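Long-range contacts in putative oxidoreductase (Salmonella enterica subsp. enterica serovar Typhimurium, PDB 3NX4), which binds NADP(H) and probably reduces the activated double bond of acryloyl-CoA, as a member of the medium-chain dehydrogenase/reductase superfamily: residues 27-31 / 72-77; 38-42 / 309-313; 119-124 / 291-297. The contacts are given in a common frame with arbitrary orientation. Residues are numbered along the deposited sequence.

How the contacts relate
Strand 30-39 runs through two of the three contacts: contact 1 sits at its start, at the far end of the GroES-like domain, and contact 2 at its end, where the chain turns into the helix that meets NADP. Their centres lie 31 Å apart and their nearest atoms about 17 Å. Contact 3 is nested in sequence inside the loop closed by contact 2 and touches it directly, S38 CB standing 3.4 Å from M122 O; these two centres are 15 Å apart. Of the three, contact 2 binds the cofactor; the side chain of I124 in contact 3 remains about 10 Å from NADP, and contact 1 lies well away from the cofactor pocket.

Contact 1 of 3, residues 27-31 / 72-77; sequences AGDVT and SEDPRF
In the GroES-like domain, strand 30-39 pairs antiparallel with strand 64-72, and this contact is the end of that ladder, where the second strand leaves the sheet in a turn. V30 and S72 form a non-hydrogen-bonded pair, CA to CA 4.4 Å, with both side chains on the same face. D29 and V30 both lie opposite V104 on the other neighbouring strand, a classic beta bulge; D29 has phi/psi near -74/-27, while V30 is extended. Along 72-77, S72 is extended with chi1 t, its OG 3.9 Å from V30 CG2, and its CA makes a CA-H...O contact of 3.4 Å with D29 O. E73 N donates to the same D29 O at 2.8 Å, nearly linear. E73 OE1 lies 3.6 Å from D29 OD1, a close approach of like charges. D74 (chi1 t) points toward the first segment, CB 3.9 Å from V30 CG2, and opens a type I turn to F77, closed by F77 N to D74 O at 3.1 Å. P75 occupies the second position. R76 N donates to D74 OD1 at 2.9 Å, an Asx turn, and the R76 guanidinium pairs with D74 in a two-pronged salt bridge, NH2 to OD2 and NE to OD1, both 2.9 Å; D107 is a second partner of R76. F77 (chi1 m) brings CD2 to 4.4 Å from V30 CG2. One water donates to both D29 OD2 (2.6 Å) and D74 OD2 (2.5 Å).

Contact 2 of 3, residues 38-42 / 309-313; sequences SLNYK and AIINN. With NAP (NADP nicotinamide-adenine-dinucleotide phosphate), chain C.
Where strand 30-39 gives way to helix 41-48, the chain meets the C-terminal end of helix 303-311, and together they line part of the NADP pocket. The backbones approach most closely at Y41 and I310, CA to CA 6.8 Å, and the contact between the segments is apolar. L39, extended with chi1 m, points toward the helix end, its CB 3.8 Å from I310 CD1. N40 is the N-cap residue, although its side chain makes no capping bond; it points away from 309-313, and its ND2 bonds to D64. Y41 opens the helix, and its N donates to the phosphate oxygen O1N of NADP at 3.3 Å. The CA-to-CB bond of Y41 points sideways, but with chi1 t the ring end comes near the second segment, CD2 4.1 Å from I310 CG2 and CE2 4.1 Å from I311 CD1. I310 and I311 both have chi1 m and end the helix. A Schellman motif follows, with N313 at positive phi (56/48) and its N bonded to I310 O at 3.0 Å. The turn lets N313 ND2 donate to O3X of the 2'-phosphate at 3.2 Å, the group that distinguishes NADP from NAD; R180 also bonds to the cofactor. Around this interface, I310 and I311 rest on A44 of helix 41-48, I311 reaches L45 and T48 as well, and L39 packs on T319 and V321 of strand 318-322.

Contact 3 of 3, residues 119-124 / 291-297; sequences RNAMII and YAQAATE
A salt bridge ties the first turn of the long helix 118-140 to strand 295-299, which follows helix 288-294 and runs parallel to strand 318-322 in the mixed sheet of this medium-chain dehydrogenase/reductase fold. R119, its aliphatic chain extended (chi1 to chi3 all t), reaches E297, also extended (chi1 and chi2 t). E297 OE1 accepts from R119 NH2 at 2.9 Å and from R119 NE at 3.2 Å, lying at the edge of the guanidinium near its plane. The helix also contributes backbone acceptors: R318 of the neighbouring strand donates to the carbonyl oxygens of I123 and of M122, a selenomethionine here. Inward from the ion pair lies the packing. The backbones come nearest at I123 and A295, CA to CA 6.1 Å. A295 is the first residue to leave helical geometry (phi/psi -87/139), so the chain passes straight from helix into strand and turns its CB toward the long helix, 3.6 Å from I123 CD1. One turn before A295, Y291 puts its CB 4.0 Å from the same I123 CD1. Y291 (chi1 m) lays its ring across the side of the helix: the amide of N120 (chi1 m) lies over one face, with I123 CG2 and I124 CG1 near the ring plane at its edge. I124 CG1 is 3.9 Å from Y291 CE1, and at the face N120 CG is 3.5 Å from Y291 CD1.

Contact 1 of 3, residues 27-31 / 72-77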
ATOM      1  N   ALA A  27      22.308  15.747  26.733  1.00 62.27           N
ATOM      2  CA  ALA A  27      23.662  15.534  26.244  1.00 63.27           C
ATOM      3  C   ALA A  27      23.637  15.254  24.748  1.00 57.29           C
ATOM      4  O   ALA A  27      22.695  14.651  24.237  1.00 59.61           O
ATOM      5  CB  ALA A  27      24.332  14.390  26.996  1.00 63.78           C
ATOM      6  N   GLY A  28      24.675  15.703  24.052  1.00 54.94           N
ATOM      7  CA  GLY A  28      24.800  15.463  22.626  1.00 51.69           C
ATOM      8  C   GLY A  28      26.063  16.077  22.055  1.00 50.41           C
ATOM      9  O   GLY A  28      26.630  17.007  22.627  1.00 54.34           O
ATOM     10  N   ASP A  29      26.494  15.564  20.910  1.00 44.56           N
ATOM     11  CA  ASP A  29      27.754  15.990  20.315  1.00 41.71           C
ATOM     12  C   ASP A  29      27.723  17.365  19.668  1.00 41.66           C
ATOM     13  O   ASP A  29      28.755  18.019  19.562  1.00 42.21           O
ATOM     14  CB  ASP A  29      28.225  14.965  19.288  1.00 46.52           C
ATOM     15  CG  ASP A  29      28.619  13.656  19.924  1.00 55.75           C
ATOM     16  OD1 ASP A  29      29.025  13.667  21.110  1.00 56.21           O
ATOM     17  OD2 ASP A  29      28.524  12.618  19.238  1.00 55.34           O
ATOM     18  N   VAL A  30      26.550  17.803  19.216  1.00 38.73           N
ATOM     19  CA  VAL A  30      26.481  19.046  18.464  1.00 35.81           C
ATOM     20  C   VAL A  30      25.545  20.047  19.116  1.00 43.50           C
ATOM     21  O   VAL A  30      24.373  19.747  19.346  1.00 35.78           O
ATOM     22  CB  VAL A  30      26.043  18.805  17.005  1.00 37.05           C
ATOM     23  CG1 VAL A  30      26.284  20.050  16.189  1.00 37.45           C
ATOM     24  CG2 VAL A  30      26.811  17.618  16.420  1.00 35.41           C
ATOM     25  N   THR A  31      26.083  21.229  19.420  1.00 37.85           N
ATOM     26  CA  THR A  31      25.299  22.327  19.970  1.00 36.76           C
ATOM     27  C   THR A  31      24.965  23.342  18.892  1.00 39.58           C
ATOM     28  O   THR A  31      25.850  23.861  18.210  1.00 42.86           O
ATOM     29  CB  THR A  31      26.047  23.042  21.106  1.00 43.07           C
ATOM     30  OG1 THR A  31      26.197  22.140  22.204  1.00 46.32           O
ATOM     31  CG2 THR A  31      25.267  24.270  21.558  1.00 44.73           C
ATOM     32  N   SER A  72      30.950  21.471  18.162  1.00 44.60           N
ATOM     33  CA  SER A  72      30.718  20.094  17.750  1.00 40.84           C
ATOM     34  C   SER A  72      31.841  19.154  18.181  1.00 40.94           C
ATOM     35  O   SER A  72      33.012  19.450  17.978  1.00 45.71           O
ATOM     36  CB  SER A  72      30.578  20.010  16.234  1.00 42.41           C
ATOM     37  OG  SER A  72      30.499  18.653  15.818  1.00 37.74           O
ATOM     38  N   GLU A  73      31.460  18.020  18.756  1.00 38.08           N
ATOM     39  CA  GLU A  73      32.383  16.912  19.010  1.00 42.68           C
ATOM     40  C   GLU A  73      32.254  15.846  17.922  1.00 43.77           C
ATOM     41  O   GLU A  73      32.912  14.810  17.967  1.00 45.26           O
ATOM     42  CB  GLU A  73      32.100  16.286  20.370  1.00 52.03           C
ATOM     43  CG  GLU A  73      32.622  17.091  21.545  1.00 71.73           C
ATOM     44  CD  GLU A  73      32.185  16.510  22.876  1.00 91.00           C
ATOM     45  OE1 GLU A  73      31.019  16.068  22.978  1.00 96.55           O
ATOM     46  OE2 GLU A  73      33.008  16.491  23.817  1.00 97.58           O
ATOM     47  N   ASP A  74      31.403  16.109  16.940  1.00 44.43           N
ATOM     48  CA  ASP A  74      31.212  15.202  15.820  1.00 43.98           C
ATOM     49  C   ASP A  74      32.085  15.685  14.668  1.00 45.92           C
ATOM     50  O   ASP A  74      31.993  16.845  14.265  1.00 47.30           O
ATOM     51  CB  ASP A  74      29.737  15.207  15.402  1.00 39.29           C
ATOM     52  CG  ASP A  74      29.399  14.093  14.434  1.00 44.06           C
ATOM     53  OD1 ASP A  74      29.936  14.100  13.307  1.00 46.42           O
ATOM     54  OD2 ASP A  74      28.587  13.218  14.799  1.00 48.54           O
ATOM     55  N   PRO A  75      32.939  14.803  14.127  1.00 45.75           N
ATOM     56  CA  PRO A  75      33.868  15.256  13.083  1.00 49.59           C
ATOM     57  C   PRO A  75      33.171  15.683  11.779  1.00 47.81           C
ATOM     58  O   PRO A  75      33.819  16.276  10.919  1.00 50.74           O
ATOM     59  CB  PRO A  75      34.773  14.033  12.860  1.00 50.18           C
ATOM     60  CG  PRO A  75      33.936  12.870  13.280  1.00 51.46           C
ATOM     61  CD  PRO A  75      33.089  13.366  14.420  1.00 51.15           C
ATOM     62  N   ARG A  76      31.872  15.423  11.648  1.00 41.69           N
ATOM     63  CA  ARG A  76      31.149  15.808  10.433  1.00 40.59           C
ATOM     64  C   ARG A  76      30.610  17.243  10.477  1.00 42.82           C
ATOM     65  O   ARG A  76      30.149  17.770   9.462  1.00 41.96           O
ATOM     66  CB  ARG A  76      29.998  14.837  10.156  1.00 41.07           C
ATOM     67  CG  ARG A  76      30.430  13.408   9.890  1.00 42.43           C
ATOM     68  CD  ARG A  76      29.220  12.490   9.920  1.00 43.90           C
ATOM     69  NE  ARG A  76      28.666  12.398  11.265  1.00 43.91           N
ATOM     70  CZ  ARG A  76      27.586  11.697  11.589  1.00 44.65           C
ATOM     71  NH1 ARG A  76      26.922  11.022  10.658  1.00 43.06           N
ATOM     72  NH2 ARG A  76      27.166  11.676  12.846  1.00 42.05           N
ATOM     73  N   PHE A  77      30.659  17.868  11.649  1.00 41.51           N
ATOM     74  CA  PHE A  77      30.137  19.223  11.810  1.00 38.33           C
ATOM     75  C   PHE A  77      31.143  20.137  12.488  1.00 47.79           C
ATOM     76  O   PHE A  77      31.941  19.693  13.319  1.00 47.22           O
ATOM     77  CB  PHE A  77      28.806  19.197  12.566  1.00 42.97           C
ATOM     78  CG  PHE A  77      27.754  18.382  11.875  1.00 44.57           C
ATOM     79  CD1 PHE A  77      26.944  18.953  10.915  1.00 35.76           C
ATOM     80  CD2 PHE A  77      27.613  17.028  12.152  1.00 44.82           C
ATOM     81  CE1 PHE A  77      25.992  18.193  10.251  1.00 39.89           C
ATOM     82  CE2 PHE A  77      26.659  16.264  11.498  1.00 43.66           C
ATOM     83  CZ  PHE A  77      25.846  16.851  10.544  1.00 40.04           C
TER
HETATM   84  O   HOH W   1      27.323  12.952  16.976  1.00 45.62           O

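Contact 2 of 3, residues 38-42 / 309-313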
ATOM      1  N   SER A  38       9.511  25.701  13.448  1.00 31.83           N
ATOM      2  CA  SER A  38       8.178  25.751  12.864  1.00 31.55           C
ATOM      3  C   SER A  38       7.177  25.026  13.748  1.00 34.79           C
ATOM      4  O   SER A  38       7.552  24.394  14.731  1.00 37.17           O
ATOM      5  CB  SER A  38       8.175  25.163  11.443  1.00 35.83           C
ATOM      6  OG  SER A  38       7.998  23.757  11.444  1.00 34.42           O
ATOM      7  N   LEU A  39       5.898  25.150  13.422  1.00 30.61           N
ATOM      8  CA  LEU A  39       4.877  24.390  14.119  1.00 33.27           C
ATOM      9  C   LEU A  39       4.220  23.430  13.146  1.00 37.69           C
ATOM     10  O   LEU A  39       3.614  23.855  12.162  1.00 37.02           O
ATOM     11  CB  LEU A  39       3.805  25.307  14.699  1.00 39.05           C
ATOM     12  CG  LEU A  39       4.267  26.281  15.776  1.00 41.15           C
ATOM     13  CD1 LEU A  39       3.075  27.099  16.299  1.00 41.01           C
ATOM     14  CD2 LEU A  39       4.951  25.525  16.902  1.00 38.62           C
ATOM     15  N   ASN A  40       4.343  22.139  13.435  1.00 31.79           N
ATOM     16  CA  ASN A  40       3.650  21.104  12.684  1.00 33.90           C
ATOM     17  C   ASN A  40       2.448  20.623  13.473  1.00 32.19           C
ATOM     18  O   ASN A  40       2.304  20.934  14.651  1.00 33.41           O
ATOM     19  CB  ASN A  40       4.589  19.918  12.433  1.00 32.99           C
ATOM     20  CG  ASN A  40       5.792  20.301  11.606  1.00 33.90           C
ATOM     21  OD1 ASN A  40       5.741  20.257  10.374  1.00 31.01           O
ATOM     22  ND2 ASN A  40       6.890  20.689  12.275  1.00 30.54           N
ATOM     23  N   TYR A  41       1.588  19.850  12.823  1.00 27.12           N
ATOM     24  CA  TYR A  41       0.446  19.265  13.507  1.00 32.54           C
ATOM     25  C   TYR A  41       0.913  18.525  14.758  1.00 37.66           C
ATOM     26  O   TYR A  41       0.308  18.640  15.824  1.00 33.34           O
ATOM     27  CB  TYR A  41      -0.319  18.323  12.566  1.00 37.53           C
ATOM     28  CG  TYR A  41      -1.644  17.854  13.117  1.00 37.12           C
ATOM     29  CD1 TYR A  41      -1.775  16.594  13.693  1.00 37.11           C
ATOM     30  CD2 TYR A  41      -2.764  18.680  13.081  1.00 33.55           C
ATOM     31  CE1 TYR A  41      -2.985  16.165  14.203  1.00 41.32           C
ATOM     32  CE2 TYR A  41      -3.981  18.257  13.589  1.00 41.65           C
ATOM     33  CZ  TYR A  41      -4.085  17.001  14.153  1.00 44.64           C
ATOM     34  OH  TYR A  41      -5.292  16.581  14.664  1.00 48.11           O
ATOM     35  N   LYS A  42       2.003  17.771  14.636  1.00 32.86           N
ATOM     36  CA  LYS A  42       2.489  17.011  15.780  1.00 37.64           C
ATOM     37  C   LYS A  42       2.938  17.937  16.919  1.00 36.07           C
ATOM     38  O   LYS A  42       2.694  17.645  18.087  1.00 43.55           O
ATOM     39  CB  LYS A  42       3.608  16.038  15.381  1.00 34.64           C
ATOM     40  CG  LYS A  42       3.786  14.906  16.392  1.00 48.45           C
ATOM     41  CD  LYS A  42       5.129  14.204  16.275  1.00 50.71           C
ATOM     42  CE  LYS A  42       5.282  13.499  14.954  1.00 52.36           C
ATOM     43  NZ  LYS A  42       6.509  12.645  14.938  1.00 46.71           N
ATOM     44  N   ALA A 309      -4.828  27.230  17.314  1.00 46.83           N
ATOM     45  CA  ALA A 309      -5.408  27.474  15.997  1.00 43.12           C
ATOM     46  C   ALA A 309      -5.229  26.260  15.080  1.00 37.79           C
ATOM     47  O   ALA A 309      -6.153  25.851  14.383  1.00 41.28           O
ATOM     48  CB  ALA A 309      -4.799  28.718  15.377  1.00 42.77           C
ATOM     49  N   ILE A 310      -4.038  25.672  15.082  1.00 36.14           N
ATOM     50  CA  ILE A 310      -3.786  24.500  14.251  1.00 36.02           C
ATOM     51  C   ILE A 310      -4.741  23.368  14.588  1.00 40.17           C
ATOM     52  O   ILE A 310      -5.347  22.767  13.700  1.00 38.85           O
ATOM     53  CB  ILE A 310      -2.329  24.007  14.416  1.00 37.61           C
ATOM     54  CG1 ILE A 310      -1.359  25.029  13.828  1.00 36.93           C
ATOM     55  CG2 ILE A 310      -2.138  22.637  13.777  1.00 35.86           C
ATOM     56  CD1 ILE A 310       0.074  24.797  14.236  1.00 35.88           C
ATOM     57  N   ILE A 311      -4.871  23.066  15.875  1.00 43.36           N
ATOM     58  CA  ILE A 311      -5.727  21.965  16.300  1.00 52.13           C
ATOM     59  C   ILE A 311      -7.194  22.257  15.969  1.00 46.31           C
ATOM     60  O   ILE A 311      -7.975  21.347  15.697  1.00 48.93           O
ATOM     61  CB  ILE A 311      -5.562  21.666  17.806  1.00 62.72           C
ATOM     62  CG1 ILE A 311      -4.128  21.217  18.104  1.00 55.97           C
ATOM     63  CG2 ILE A 311      -6.536  20.584  18.249  1.00 71.04           C
ATOM     64  CD1 ILE A 311      -3.704  19.988  17.324  1.00 54.26           C
ATOM     65  N   ASN A 312      -7.552  23.534  15.976  1.00 43.05           N
ATOM     66  CA  ASN A 312      -8.921  23.955  15.665  1.00 51.57           C
ATOM     67  C   ASN A 312      -9.158  24.149  14.174  1.00 45.91           C
ATOM     68  O   ASN A 312     -10.225  24.591  13.759  1.00 42.24           O
ATOM     69  CB  ASN A 312      -9.265  25.246  16.408  1.00 54.30           C
ATOM     70  CG  ASN A 312      -9.377  25.046  17.905  1.00 66.62           C
ATOM     71  OD1 ASN A 312      -9.808  23.989  18.366  1.00 71.73           O
ATOM     72  ND2 ASN A 312      -8.989  26.063  18.674  1.00 66.36           N
ATOM     73  N   ASN A 313      -8.154  23.824  13.370  1.00 43.80           N
ATOM     74  CA  ASN A 313      -8.260  23.986  11.931  1.00 38.93           C
ATOM     75  C   ASN A 313      -8.616  25.421  11.566  1.00 41.42           C
ATOM     76  O   ASN A 313      -9.523  25.661  10.765  1.00 40.69           O
ATOM     77  CB  ASN A 313      -9.295  23.010  11.361  1.00 44.86           C
ATOM     78  CG  ASN A 313      -9.248  22.933   9.850  1.00 41.76           C
ATOM     79  OD1 ASN A 313      -8.227  23.229   9.237  1.00 50.30           O
ATOM     80  ND2 ASN A 313     -10.358  22.552   9.245  1.00 39.45           N
TER
HETATM   81  PA  NAP C 330      -2.303  20.677   9.149  1.00 31.99           P
HETATM   82  O1A NAP C 330      -1.535  21.835   8.661  1.00 26.49           O
HETATM   83  O2A NAP C 330      -3.130  20.863  10.351  1.00 27.01           O
HETATM   84  O5B NAP C 330      -3.168  20.053   7.960  1.00 29.04           O
HETATM   85  C5B NAP C 330      -4.194  19.152   8.268  1.00 27.15           C
HETATM   86  C4B NAP C 330      -5.333  19.501   7.321  1.00 28.79           C
HETATM   87  O4B NAP C 330      -6.317  18.509   7.416  1.00 28.76           O
HETATM   88  C3B NAP C 330      -6.009  20.826   7.682  1.00 34.01           C
HETATM   89  O3B NAP C 330      -5.427  21.897   6.964  1.00 30.15           O
HETATM   90  C2B NAP C 330      -7.443  20.603   7.242  1.00 29.24           C
HETATM   91  O2B NAP C 330      -7.520  20.958   5.882  1.00 29.76           O
HETATM   92  C1B NAP C 330      -7.609  19.095   7.330  1.00 33.31           C
HETATM   93  N9A NAP C 330      -8.352  18.694   8.533  1.00 30.79           N
HETATM   94  C8A NAP C 330      -8.162  19.136   9.820  1.00 39.82           C
HETATM   95  N7A NAP C 330      -9.043  18.485  10.619  1.00 40.75           N
HETATM   96  C5A NAP C 330      -9.770  17.633   9.867  1.00 37.44           C
HETATM   97  C6A NAP C 330     -10.793  16.744  10.170  1.00 42.47           C
HETATM   98  N6A NAP C 330     -11.237  16.608  11.413  1.00 52.13           N
HETATM   99  N1A NAP C 330     -11.348  15.994   9.163  1.00 41.38           N
HETATM  100  C2A NAP C 330     -10.900  16.127   7.866  1.00 40.75           C
HETATM  101  N3A NAP C 330      -9.890  17.017   7.566  1.00 36.41           N
HETATM  102  C4A NAP C 330      -9.340  17.756   8.553  1.00 32.99           C
HETATM  103  O3  NAP C 330      -1.285  19.465   9.481  1.00 29.03           O
HETATM  104  PN  NAP C 330       0.106  19.081   8.786  1.00 30.80           P
HETATM  105  O1N NAP C 330       1.241  19.594   9.587  1.00 30.99           O
HETATM  106  O2N NAP C 330      -0.009  19.466   7.361  1.00 25.55           O
HETATM  107  O5D NAP C 330       0.014  17.480   8.942  1.00 33.41           O
HETATM  108  C5D NAP C 330      -1.022  16.797   8.277  1.00 38.30           C
HETATM  109  C4D NAP C 330      -1.152  15.392   8.844  1.00 37.89           C
HETATM  110  O4D NAP C 330       0.023  14.683   8.535  1.00 37.65           O
HETATM  111  C3D NAP C 330      -1.261  15.403  10.359  1.00 41.24           C
HETATM  112  O3D NAP C 330      -2.131  14.368  10.764  1.00 37.40           O
HETATM  113  C2D NAP C 330       0.142  15.100  10.832  1.00 47.46           C
HETATM  114  O2D NAP C 330       0.137  14.424  12.066  1.00 48.88           O
HETATM  115  C1D NAP C 330       0.617  14.190   9.717  1.00 42.09           C
HETATM  116  N1N NAP C 330       2.075  14.161   9.543  1.00 43.08           N
HETATM  117  C2N NAP C 330       2.713  12.966   9.713  1.00 45.31           C
HETATM  118  C3N NAP C 330       4.090  12.854   9.541  1.00 45.23           C
HETATM  119  C7N NAP C 330       4.629  11.486   9.227  1.00 43.84           C
HETATM  120  O7N NAP C 330       5.910  11.116   9.667  1.00 45.43           O
HETATM  121  N7N NAP C 330       3.864  10.651   8.533  1.00 30.44           N
HETATM  122  C4N NAP C 330       4.820  13.989   9.188  1.00 43.24           C
HETATM  123  C5N NAP C 330       4.153  15.210   9.011  1.00 42.25           C
HETATM  124  C6N NAP C 330       2.772  15.278   9.182  1.00 36.80           C
HETATM  125  P2B NAP C 330      -8.865  21.633   5.277  1.00 31.82           P
HETATM  126  O1X NAP C 330      -8.502  22.201   3.932  1.00 27.70           O
HETATM  127  O2X NAP C 330      -9.932  20.577   5.116  1.00 31.54           O
HETATM  128  O3X NAP C 330      -9.311  22.713   6.225  1.00 36.30           O

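Contact 3 of 3, residues 119-124 / 291-297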
ATOM      1  N   ARG A 119      15.877  30.138   6.775  1.00 31.94           N
ATOM      2  CA  ARG A 119      14.473  30.500   6.967  1.00 33.26           C
ATOM      3  C   ARG A 119      13.549  29.629   6.108  1.00 35.16           C
ATOM      4  O   ARG A 119      12.522  29.124   6.577  1.00 32.39           O
ATOM      5  CB  ARG A 119      14.244  31.998   6.676  1.00 32.39           C
ATOM      6  CG  ARG A 119      12.808  32.477   6.945  1.00 33.40           C
ATOM      7  CD  ARG A 119      12.648  33.972   6.641  1.00 34.18           C
ATOM      8  NE  ARG A 119      11.339  34.473   7.055  1.00 36.98           N
ATOM      9  CZ  ARG A 119      10.259  34.522   6.271  1.00 43.81           C
ATOM     10  NH1 ARG A 119      10.326  34.113   5.011  1.00 37.68           N
ATOM     11  NH2 ARG A 119       9.112  35.000   6.742  1.00 37.13           N
ATOM     12  N   ASN A 120      13.920  29.440   4.850  1.00 33.90           N
ATOM     13  CA  ASN A 120      13.111  28.612   3.959  1.00 31.43           C
ATOM     14  C   ASN A 120      13.097  27.135   4.332  1.00 30.37           C
ATOM     15  O   ASN A 120      12.109  26.440   4.080  1.00 29.05           O
ATOM     16  CB  ASN A 120      13.518  28.811   2.504  1.00 30.15           C
ATOM     17  CG  ASN A 120      13.027  30.142   1.951  1.00 32.89           C
ATOM     18  OD1 ASN A 120      12.152  30.774   2.540  1.00 35.58           O
ATOM     19  ND2 ASN A 120      13.583  30.572   0.826  1.00 34.34           N
ATOM     20  N   ALA A 121      14.186  26.669   4.941  1.00 30.59           N
ATOM     21  CA  ALA A 121      14.290  25.285   5.381  1.00 28.34           C
ATOM     22  C   ALA A 121      13.192  24.975   6.388  1.00 30.37           C
ATOM     23  O   ALA A 121      12.685  23.855   6.448  1.00 29.10           O
ATOM     24  CB  ALA A 121      15.677  25.018   5.999  1.00 24.13           C
HETATM   25  N   MSE A 122      12.827  25.977   7.179  1.00 27.74           N
HETATM   26  CA  MSE A 122      11.823  25.801   8.226  1.00 30.72           C
HETATM   27  C   MSE A 122      10.399  26.108   7.742  1.00 29.88           C
HETATM   28  O   MSE A 122       9.432  25.559   8.269  1.00 31.40           O
HETATM   29  CB  MSE A 122      12.177  26.627   9.464  1.00 25.48           C
HETATM   30  CG  MSE A 122      13.378  26.051  10.237  1.00 23.38           C
HETATM   31 SE   MSE A 122      12.944  24.273  10.887  0.75 33.11          SE
HETATM   32  CE  MSE A 122      13.944  23.192   9.590  1.00 28.00           C
ATOM     33  N   ILE A 123      10.269  26.968   6.744  1.00 24.01           N
ATOM     34  CA  ILE A 123       8.977  27.086   6.066  1.00 22.93           C
ATOM     35  C   ILE A 123       8.602  25.702   5.526  1.00 28.81           C
ATOM     36  O   ILE A 123       7.446  25.285   5.598  1.00 26.55           O
ATOM     37  CB  ILE A 123       8.995  28.142   4.947  1.00 29.09           C
ATOM     38  CG1 ILE A 123       9.188  29.544   5.561  1.00 28.86           C
ATOM     39  CG2 ILE A 123       7.677  28.079   4.116  1.00 28.09           C
ATOM     40  CD1 ILE A 123       9.277  30.659   4.549  1.00 31.31           C
ATOM     41  N   ILE A 124       9.596  24.979   5.017  1.00 29.21           N
ATOM     42  CA  ILE A 124       9.384  23.590   4.612  1.00 26.16           C
ATOM     43  C   ILE A 124       9.112  22.721   5.837  1.00 28.65           C
ATOM     44  O   ILE A 124       8.011  22.176   5.988  1.00 27.05           O
ATOM     45  CB  ILE A 124      10.585  23.048   3.822  1.00 32.85           C
ATOM     46  CG1 ILE A 124      10.734  23.820   2.508  1.00 27.82           C
ATOM     47  CG2 ILE A 124      10.430  21.535   3.549  1.00 27.41           C
ATOM     48  CD1 ILE A 124      12.085  23.594   1.835  1.00 29.47           C
ATOM     49  N   TYR A 291       7.249  29.961  -0.773  1.00 31.09           N
ATOM     50  CA  TYR A 291       7.704  30.378   0.551  1.00 32.38           C
ATOM     51  C   TYR A 291       6.957  31.637   1.020  1.00 41.23           C
ATOM     52  O   TYR A 291       6.566  31.751   2.183  1.00 38.10           O
ATOM     53  CB  TYR A 291       9.220  30.605   0.537  1.00 32.75           C
ATOM     54  CG  TYR A 291      10.008  29.384   0.091  1.00 35.22           C
ATOM     55  CD1 TYR A 291      10.253  28.336   0.965  1.00 32.02           C
ATOM     56  CD2 TYR A 291      10.499  29.282  -1.208  1.00 36.33           C
ATOM     57  CE1 TYR A 291      10.967  27.215   0.558  1.00 33.97           C
ATOM     58  CE2 TYR A 291      11.221  28.170  -1.624  1.00 33.19           C
ATOM     59  CZ  TYR A 291      11.450  27.134  -0.739  1.00 35.55           C
ATOM     60  OH  TYR A 291      12.174  26.014  -1.141  1.00 33.97           O
ATOM     61  N   ALA A 292       6.748  32.571   0.103  1.00 41.22           N
ATOM     62  CA  ALA A 292       5.948  33.758   0.393  1.00 42.36           C
ATOM     63  C   ALA A 292       4.454  33.453   0.630  1.00 42.55           C
ATOM     64  O   ALA A 292       3.849  33.971   1.566  1.00 42.53           O
ATOM     65  CB  ALA A 292       6.118  34.782  -0.721  1.00 43.76           C
ATOM     66  N   GLN A 293       3.856  32.612  -0.210  1.00 32.26           N
ATOM     67  CA  GLN A 293       2.418  32.329  -0.102  1.00 35.48           C
ATOM     68  C   GLN A 293       2.024  31.516   1.136  1.00 34.25           C
ATOM     69  O   GLN A 293       0.966  31.737   1.720  1.00 33.67           O
ATOM     70  CB  GLN A 293       1.919  31.569  -1.342  1.00 42.26           C
ATOM     71  CG  GLN A 293       1.939  32.372  -2.629  1.00 56.99           C
ATOM     72  CD  GLN A 293       1.524  31.538  -3.832  1.00 63.94           C
ATOM     73  OE1 GLN A 293       1.476  30.313  -3.763  1.00 65.18           O
ATOM     74  NE2 GLN A 293       1.228  32.200  -4.941  1.00 67.24           N
ATOM     75  N   ALA A 294       2.858  30.552   1.507  1.00 34.67           N
ATOM     76  CA  ALA A 294       2.476  29.550   2.499  1.00 34.65           C
ATOM     77  C   ALA A 294       2.807  29.936   3.936  1.00 35.76           C
ATOM     78  O   ALA A 294       2.180  29.460   4.880  1.00 37.35           O
ATOM     79  CB  ALA A 294       3.137  28.224   2.167  1.00 35.87           C
ATOM     80  N   ALA A 295       3.811  30.780   4.108  1.00 34.64           N
ATOM     81  CA  ALA A 295       4.349  31.015   5.438  1.00 36.43           C
ATOM     82  C   ALA A 295       3.626  32.105   6.233  1.00 37.62           C
ATOM     83  O   ALA A 295       3.273  33.154   5.701  1.00 39.89           O
ATOM     84  CB  ALA A 295       5.830  31.335   5.349  1.00 37.51           C
ATOM     85  N   THR A 296       3.419  31.838   7.515  1.00 34.44           N
ATOM     86  CA  THR A 296       3.094  32.882   8.470  1.00 38.21           C
ATOM     87  C   THR A 296       4.162  32.869   9.553  1.00 37.73           C
ATOM     88  O   THR A 296       4.358  31.852  10.224  1.00 36.85           O
ATOM     89  CB  THR A 296       1.717  32.669   9.106  1.00 37.88           C
ATOM     90  OG1 THR A 296       0.727  32.657   8.080  1.00 37.64           O
ATOM     91  CG2 THR A 296       1.402  33.790  10.085  1.00 43.07           C
ATOM     92  N   GLU A 297       4.864  33.991   9.711  1.00 37.30           N
ATOM     93  CA  GLU A 297       5.962  34.066  10.672  1.00 37.92           C
ATOM     94  C   GLU A 297       5.486  34.565  12.029  1.00 40.05           C
ATOM     95  O   GLU A 297       4.854  35.606  12.121  1.00 38.15           O
ATOM     96  CB  GLU A 297       7.076  34.982  10.157  1.00 38.81           C
ATOM     97  CG  GLU A 297       8.255  35.106  11.118  1.00 38.93           C
ATOM     98  CD  GLU A 297       9.326  36.042  10.601  1.00 47.73           C
ATOM     99  OE1 GLU A 297       9.702  35.925   9.411  1.00 48.40           O
ATOM    100  OE2 GLU A 297       9.790  36.896  11.381  1.00 50.98           O
TER